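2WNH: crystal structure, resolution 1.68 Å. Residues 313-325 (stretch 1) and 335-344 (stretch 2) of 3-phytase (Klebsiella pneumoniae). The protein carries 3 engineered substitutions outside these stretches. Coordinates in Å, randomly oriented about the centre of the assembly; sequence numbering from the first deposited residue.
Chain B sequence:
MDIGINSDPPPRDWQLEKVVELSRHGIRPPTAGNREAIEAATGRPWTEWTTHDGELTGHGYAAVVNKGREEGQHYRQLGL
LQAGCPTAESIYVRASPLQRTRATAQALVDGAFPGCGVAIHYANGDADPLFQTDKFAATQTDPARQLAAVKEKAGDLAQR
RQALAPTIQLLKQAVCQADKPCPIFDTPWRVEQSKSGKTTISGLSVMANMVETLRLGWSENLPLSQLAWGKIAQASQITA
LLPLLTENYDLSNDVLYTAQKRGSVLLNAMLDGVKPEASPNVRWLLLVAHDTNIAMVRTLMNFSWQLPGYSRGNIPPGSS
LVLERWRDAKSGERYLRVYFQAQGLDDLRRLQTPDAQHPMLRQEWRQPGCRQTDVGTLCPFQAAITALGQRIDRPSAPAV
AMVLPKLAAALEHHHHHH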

ATOM      1  N   GLY B 313      30.372  -2.589  26.558  1.00 17.51           N
ATOM      2  CA  GLY B 313      30.581  -1.356  25.825  1.00 17.29           C
ATOM      3  C   GLY B 313      30.640  -1.426  24.318  1.00 16.41           C
ATOM      4  O   GLY B 313      30.861  -0.385  23.671  1.00 16.86           O
ATOM      5  N   ASN B 314      30.461  -2.623  23.751  1.00 15.69           N
ATOM      6  CA  ASN B 314      30.560  -2.825  22.301  1.00 16.54           C
ATOM      7  C   ASN B 314      29.575  -1.903  21.571  1.00 15.07           C
ATOM      8  O   ASN B 314      28.442  -1.718  22.032  1.00 16.94           O
ATOM      9  CB  ASN B 314      30.288  -4.285  21.917  1.00 17.28           C
ATOM     10  CG  ASN B 314      30.521  -4.546  20.457  1.00 20.28           C
ATOM     11  OD1 ASN B 314      29.644  -4.314  19.620  1.00 21.05           O
ATOM     12  ND2 ASN B 314      31.706  -5.039  20.130  1.00 18.97           N
ATOM     13  N   ILE B 315      30.034  -1.310  20.471  1.00 16.07           N
ATOM     14  CA  ILE B 315      29.219  -0.416  19.640  1.00 16.22           C
ATOM     15  C   ILE B 315      29.060  -1.016  18.214  1.00 15.48           C
ATOM     16  O   ILE B 315      29.922  -0.823  17.343  1.00 16.16           O
ATOM     17  CB  ILE B 315      29.870   1.020  19.583  1.00 15.21           C
ATOM     18  CG1 ILE B 315      30.084   1.601  20.989  1.00 15.44           C
ATOM     19  CG2 ILE B 315      29.050   1.989  18.691  1.00 16.61           C
ATOM     20  CD1 ILE B 315      31.301   2.583  21.055  1.00 14.38           C
ATOM     21  N   PRO B 316      27.980  -1.789  17.978  1.00 16.46           N
ATOM     22  CA  PRO B 316      27.739  -2.412  16.675  1.00 16.30           C
ATOM     23  C   PRO B 316      27.434  -1.444  15.543  1.00 16.21           C
ATOM     24  O   PRO B 316      27.022  -0.298  15.775  1.00 16.76           O
ATOM     25  CB  PRO B 316      26.513  -3.308  16.945  1.00 16.46           C
ATOM     26  CG  PRO B 316      26.570  -3.587  18.430  1.00 15.78           C
ATOM     27  CD  PRO B 316      26.981  -2.227  18.970  1.00 15.83           C
ATOM     28  N   PRO B 317      27.639  -1.880  14.295  1.00 16.94           N
ATOM     29  CA  PRO B 317      27.261  -1.005  13.170  1.00 16.30           C
ATOM     30  C   PRO B 317      25.774  -0.642  13.212  1.00 16.70           C
ATOM     31  O   PRO B 317      24.922  -1.506  13.531  1.00 16.49           O
ATOM     32  CB  PRO B 317      27.564  -1.873  11.937  1.00 17.62           C
ATOM     33  CG  PRO B 317      27.595  -3.297  12.483  1.00 17.80           C
ATOM     34  CD  PRO B 317      28.210  -3.158  13.844  1.00 16.94           C
ATOM     35  N   GLY B 318      25.478   0.617  12.910  1.00 15.82           N
ATOM     36  CA  GLY B 318      24.124   1.151  12.939  1.00 15.33           C
ATOM     37  C   GLY B 318      23.494   1.215  14.329  1.00 14.94           C
ATOM     38  O   GLY B 318      22.298   1.457  14.446  1.00 14.82           O
ATOM     39  N   SER B 319      24.284   1.015  15.386  1.00 15.37           N
ATOM     40  CA  SER B 319      23.781   1.163  16.749  1.00 15.26           C
ATOM     41  C   SER B 319      23.714   2.660  17.091  1.00 14.20           C
ATOM     42  O   SER B 319      24.306   3.479  16.383  1.00 16.07           O
ATOM     43  CB  SER B 319      24.708   0.444  17.731  1.00 15.12           C
ATOM     44  OG  SER B 319      25.973   1.100  17.796  1.00 15.49           O
ATOM     45  N   SER B 320      22.979   3.027  18.137  1.00 14.37           N
ATOM     46  CA  SER B 320      22.907   4.447  18.498  1.00 14.10           C
ATOM     47  C   SER B 320      22.688   4.690  19.983  1.00 14.17           C
ATOM     48  O   SER B 320      22.159   3.835  20.682  1.00 14.17           O
ATOM     49  CB  SER B 320      21.847   5.184  17.681  1.00 15.26           C
ATOM     50  OG  SER B 320      20.549   4.789  18.060  1.00 15.07           O
ATOM     51  N   LEU B 321      23.135   5.874  20.411  1.00 13.78           N
ATOM     52  CA  LEU B 321      22.914   6.423  21.736  1.00 15.19           C
ATOM     53  C   LEU B 321      21.781   7.440  21.584  1.00 15.35           C
ATOM     54  O   LEU B 321      21.821   8.309  20.702  1.00 15.82           O
ATOM     55  CB  LEU B 321      24.207   7.120  22.190  1.00 16.72           C
ATOM     56  CG  LEU B 321      24.283   7.643  23.611  1.00 23.45           C
ATOM     57  CD1 LEU B 321      24.016   6.532  24.631  1.00 22.14           C
ATOM     58  CD2 LEU B 321      25.703   8.206  23.792  1.00 24.54           C
ATOM     59  N   VAL B 322      20.769   7.332  22.436  1.00 13.34           N
ATOM     60  CA  VAL B 322      19.603   8.200  22.327  1.00 14.54           C
ATOM     61  C   VAL B 322      19.329   8.944  23.624  1.00 14.88           C
ATOM     62  O   VAL B 322      19.311   8.329  24.699  1.00 15.46           O
ATOM     63  CB  VAL B 322      18.326   7.418  21.906  1.00 15.35           C
ATOM     64  CG1 VAL B 322      17.120   8.387  21.820  1.00 15.99           C
ATOM     65  CG2 VAL B 322      18.534   6.676  20.579  1.00 17.16           C
ATOM     66  N   LEU B 323      19.028  10.243  23.500  1.00 13.47           N
ATOM     67  CA  LEU B 323      18.434  11.018  24.599  1.00 14.85           C
ATOM     68  C   LEU B 323      17.015  11.424  24.183  1.00 14.94           C
ATOM     69  O   LEU B 323      16.825  11.967  23.093  1.00 15.52           O
ATOM     70  CB  LEU B 323      19.228  12.298  24.836  1.00 15.58           C
ATOM     71  CG  LEU B 323      20.746  12.180  24.969  1.00 19.20           C
ATOM     72  CD1 LEU B 323      21.365  13.592  25.083  1.00 22.12           C
ATOM     73  CD2 LEU B 323      21.119  11.307  26.146  1.00 23.91           C
ATOM     74  N   GLU B 324      16.052  11.181  25.061  1.00 14.40           N
ATOM     75  CA  GLU B 324      14.661  11.593  24.838  1.00 15.26           C
ATOM     76  C   GLU B 324      14.160  12.494  25.966  1.00 15.68           C
ATOM     77  O   GLU B 324      14.252  12.123  27.130  1.00 15.43           O
ATOM     78  CB  GLU B 324      13.743  10.356  24.778  1.00 16.38           C
ATOM     79  CG  GLU B 324      13.886   9.514  23.489  1.00 15.59           C
ATOM     80  CD  GLU B 324      13.137   8.171  23.552  1.00 18.13           C
ATOM     81  OE1 GLU B 324      12.573   7.805  24.620  1.00 16.07           O
ATOM     82  OE2 GLU B 324      13.123   7.449  22.527  1.00 15.97           O
ATOM     83  N   ARG B 325      13.585  13.640  25.609  1.00 16.37           N
ATOM     84  CA  ARG B 325      12.875  14.473  26.595  1.00 16.20           C
ATOM     85  C   ARG B 325      11.396  14.132  26.587  1.00 16.60           C
ATOM     86  O   ARG B 325      10.745  14.217  25.549  1.00 16.55           O
ATOM     87  CB  ARG B 325      13.048  15.971  26.302  1.00 16.60           C
ATOM     88  CG  ARG B 325      12.537  16.840  27.464  1.00 20.42           C
ATOM     89  CD  ARG B 325      12.757  18.301  27.194  1.00 18.30           C
ATOM     90  NE  ARG B 325      11.755  18.893  26.313  1.00 19.59           N
ATOM     91  CZ  ARG B 325      12.012  19.418  25.117  1.00 21.17           C
ATOM     92  NH1 ARG B 325      13.247  19.390  24.609  1.00 23.76           N
ATOM     93  NH2 ARG B 325      11.024  19.960  24.412  1.00 21.53           N
TER
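Stretch 2 (335-344) YLRVYFQAQG

Stretch 2 runs as an extended strand from Tyr335 to Ala342, antiparallel to strand 320-325, the two axes approaching to 4.7 Å with a signed crossing angle of 165°. Together the stretches bury 847 Å².

Stretch 1 begins as loop, and here the Phe340 ring touches Asn314, Ile315, Pro316 and Ser319. Phe340, chi1 t, lays its ring against the segment before the strand: its CE2 lies 3.5 Å from Asn314 O, its CZ 4.2 Å from Ile315 CG2, and the ring edge meets Pro316, CD to CZ 3.9 Å. Pro316 also covers Ala342, CG to CB 3.6 Å. A type II turn from Pro316 to Ser319 then redirects the chain, with Gly318 at positive phi. Both Ser319 N (3.1 Å) and Ser319 OG (2.7 Å) donate to Pro316 O, while a water joins Pro317 O to Gln343 N, 2.9 Å to each.

From Ser320 the register is strict: hydrogen-bonded pairs alternate with non-hydrogen-bonded ones. Ser320 N donates to Gln341 O at 3.0 Å, Gln341 N returns to Ser320 O at 2.9 Å, and Gln341 NE2 adds a side-chain bond to Ser320 OG at 3.1 Å. Leu321 faces Phe340 without backbone hydrogen bonds, CA to CA 4.5 Å. Val322 pairs with Tyr339 (Val322 N to Tyr339 O 2.8 Å, Tyr339 N to Val322 O 3.0 Å) and sets its CB over the tyrosine ring face, 3.8 Å from the centroid. On the other sheet face, Leu323 CD2 packs on Val338 CG2 at 3.7 Å.

Glu324 is the polar hub. Besides its paired backbone bonds with Arg337, its OE1 forms a salt bridge with Arg337 NH1 at 3.0 Å, and its OE2 accepts from Tyr339 OH at 2.7 Å, so one carboxylate ties two neighbouring positions of the same sheet face. Arg325 pairs with Leu336 without backbone hydrogen bonds, Arg325 CA to Leu336 CA 4.8 Å, and the strand runs on beyond it.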

ATOM      1  N   TYR B 335      11.329  15.074  32.021  1.00 17.06           N
ATOM      2  CA  TYR B 335      12.172  13.932  32.339  1.00 16.84           C
ATOM      3  C   TYR B 335      13.060  13.620  31.148  1.00 16.96           C
ATOM      4  O   TYR B 335      12.748  13.990  30.036  1.00 17.46           O
ATOM      5  CB  TYR B 335      11.306  12.711  32.625  1.00 18.45           C
ATOM      6  CG  TYR B 335      10.574  12.808  33.933  1.00 17.97           C
ATOM      7  CD1 TYR B 335       9.404  13.576  34.041  1.00 21.11           C
ATOM      8  CD2 TYR B 335      11.047  12.134  35.076  1.00 19.34           C
ATOM      9  CE1 TYR B 335       8.710  13.671  35.256  1.00 22.53           C
ATOM     10  CE2 TYR B 335      10.363  12.228  36.288  1.00 19.44           C
ATOM     11  CZ  TYR B 335       9.207  12.999  36.366  1.00 21.05           C
ATOM     12  OH  TYR B 335       8.523  13.107  37.554  1.00 22.83           O
ATOM     13  N   LEU B 336      14.160  12.926  31.405  1.00 16.10           N
ATOM     14  CA  LEU B 336      15.059  12.477  30.364  1.00 16.08           C
ATOM     15  C   LEU B 336      15.123  10.951  30.391  1.00 17.24           C
ATOM     16  O   LEU B 336      15.119  10.348  31.460  1.00 17.03           O
ATOM     17  CB  LEU B 336      16.444  13.087  30.598  1.00 16.70           C
ATOM     18  CG  LEU B 336      17.486  12.884  29.508  1.00 18.60           C
ATOM     19  CD1 LEU B 336      17.104  13.676  28.262  1.00 18.23           C
ATOM     20  CD2 LEU B 336      18.879  13.281  30.009  1.00 18.74           C
ATOM     21  N   ARG B 337      15.132  10.343  29.204  1.00 15.82           N
ATOM     22  CA  ARG B 337      15.427   8.923  29.032  1.00 15.08           C
ATOM     23  C   ARG B 337      16.697   8.819  28.204  1.00 15.88           C
ATOM     24  O   ARG B 337      16.871   9.551  27.220  1.00 16.77           O
ATOM     25  CB  ARG B 337      14.258   8.241  28.313  1.00 14.75           C
ATOM     26  CG  ARG B 337      14.485   6.784  28.031  1.00 16.37           C
ATOM     27  CD  ARG B 337      13.234   6.153  27.499  1.00 15.43           C
ATOM     28  NE  ARG B 337      13.458   4.744  27.226  1.00 17.10           N
ATOM     29  CZ  ARG B 337      13.149   4.150  26.083  1.00 19.48           C
ATOM     30  NH1 ARG B 337      12.617   4.848  25.081  1.00 18.00           N
ATOM     31  NH2 ARG B 337      13.384   2.851  25.948  1.00 21.79           N
ATOM     32  N   VAL B 338      17.603   7.918  28.601  1.00 14.39           N
ATOM     33  CA  VAL B 338      18.909   7.817  27.957  1.00 15.19           C
ATOM     34  C   VAL B 338      19.160   6.337  27.722  1.00 15.33           C
ATOM     35  O   VAL B 338      19.055   5.529  28.649  1.00 15.15           O
ATOM     36  CB  VAL B 338      20.020   8.380  28.890  1.00 15.87           C
ATOM     37  CG1 VAL B 338      21.375   8.227  28.230  1.00 17.15           C
ATOM     38  CG2 VAL B 338      19.742   9.825  29.213  1.00 17.85           C
ATOM     39  N   TYR B 339      19.457   5.948  26.480  1.00 13.78           N
ATOM     40  CA  TYR B 339      19.694   4.523  26.237  1.00 13.77           C
ATOM     41  C   TYR B 339      20.614   4.267  25.065  1.00 14.05           C
ATOM     42  O   TYR B 339      20.866   5.165  24.255  1.00 15.62           O
ATOM     43  CB  TYR B 339      18.371   3.748  26.069  1.00 14.62           C
ATOM     44  CG  TYR B 339      17.473   4.216  24.955  1.00 15.17           C
ATOM     45  CD1 TYR B 339      16.550   5.228  25.172  1.00 17.12           C
ATOM     46  CD2 TYR B 339      17.532   3.620  23.692  1.00 15.94           C
ATOM     47  CE1 TYR B 339      15.711   5.651  24.158  1.00 17.03           C
ATOM     48  CE2 TYR B 339      16.674   4.032  22.655  1.00 16.30           C
ATOM     49  CZ  TYR B 339      15.782   5.059  22.907  1.00 16.66           C
ATOM     50  OH  TYR B 339      14.890   5.504  21.946  1.00 16.90           O
ATOM     51  N   PHE B 340      21.131   3.043  25.002  1.00 13.32           N
ATOM     52  CA  PHE B 340      21.927   2.603  23.890  1.00 14.08           C
ATOM     53  C   PHE B 340      21.199   1.423  23.265  1.00 14.46           C
ATOM     54  O   PHE B 340      20.663   0.572  23.981  1.00 14.73           O
ATOM     55  CB  PHE B 340      23.326   2.161  24.338  1.00 14.11           C
ATOM     56  CG  PHE B 340      24.189   1.683  23.198  1.00 15.37           C
ATOM     57  CD1 PHE B 340      24.662   2.576  22.234  1.00 16.45           C
ATOM     58  CD2 PHE B 340      24.498   0.331  23.061  1.00 17.47           C
ATOM     59  CE1 PHE B 340      25.433   2.145  21.153  1.00 14.61           C
ATOM     60  CE2 PHE B 340      25.289  -0.105  21.975  1.00 15.36           C
ATOM     61  CZ  PHE B 340      25.748   0.801  21.029  1.00 14.27           C
ATOM     62  N   GLN B 341      21.144   1.405  21.939  1.00 15.14           N
ATOM     63  CA  GLN B 341      20.443   0.337  21.228  1.00 15.32           C
ATOM     64  C   GLN B 341      21.262  -0.206  20.069  1.00 14.99           C
ATOM     65  O   GLN B 341      21.988   0.553  19.419  1.00 14.13           O
ATOM     66  CB  GLN B 341      19.070   0.839  20.729  1.00 13.71           C
ATOM     67  CG  GLN B 341      19.165   1.869  19.607  1.00 16.26           C
ATOM     68  CD  GLN B 341      17.806   2.432  19.221  1.00 18.99           C
ATOM     69  OE1 GLN B 341      16.810   1.714  19.213  1.00 18.65           O
ATOM     70  NE2 GLN B 341      17.761   3.724  18.919  1.00 15.99           N
ATOM     71  N   ALA B 342      21.092  -1.508  19.802  1.00 15.70           N
ATOM     72  CA  ALA B 342      21.735  -2.213  18.669  1.00 14.90           C
ATOM     73  C   ALA B 342      20.949  -3.446  18.258  1.00 14.58           C
ATOM     74  O   ALA B 342      20.112  -3.929  18.999  1.00 16.13           O
ATOM     75  CB  ALA B 342      23.154  -2.658  19.060  1.00 13.47           C
ATOM     76  N   GLN B 343      21.262  -3.979  17.090  1.00 13.71           N
ATOM     77  CA  GLN B 343      20.787  -5.315  16.759  1.00 14.73           C
ATOM     78  C   GLN B 343      21.851  -6.337  17.107  1.00 15.62           C
ATOM     79  O   GLN B 343      23.048  -6.046  17.024  1.00 17.72           O
ATOM     80  CB  GLN B 343      20.472  -5.414  15.275  1.00 14.85           C
ATOM     81  CG  GLN B 343      19.214  -4.650  14.888  1.00 17.40           C
ATOM     82  CD  GLN B 343      18.645  -5.152  13.566  1.00 17.89           C
ATOM     83  OE1 GLN B 343      17.698  -5.976  13.530  1.00 20.37           O
ATOM     84  NE2 GLN B 343      19.211  -4.676  12.481  1.00 13.56           N
ATOM     85  N   GLY B 344      21.403  -7.539  17.432  1.00 16.50           N
ATOM     86  CA  GLY B 344      22.309  -8.697  17.647  1.00 16.98           C
ATOM     87  C   GLY B 344      23.031  -9.167  16.384  1.00 17.49           C
ATOM     88  O   GLY B 344      22.669  -8.804  15.260  1.00 17.20           O
TER
HETATM   89  O   HOH W   1      23.044  -2.336  15.532  1.00 18.14           O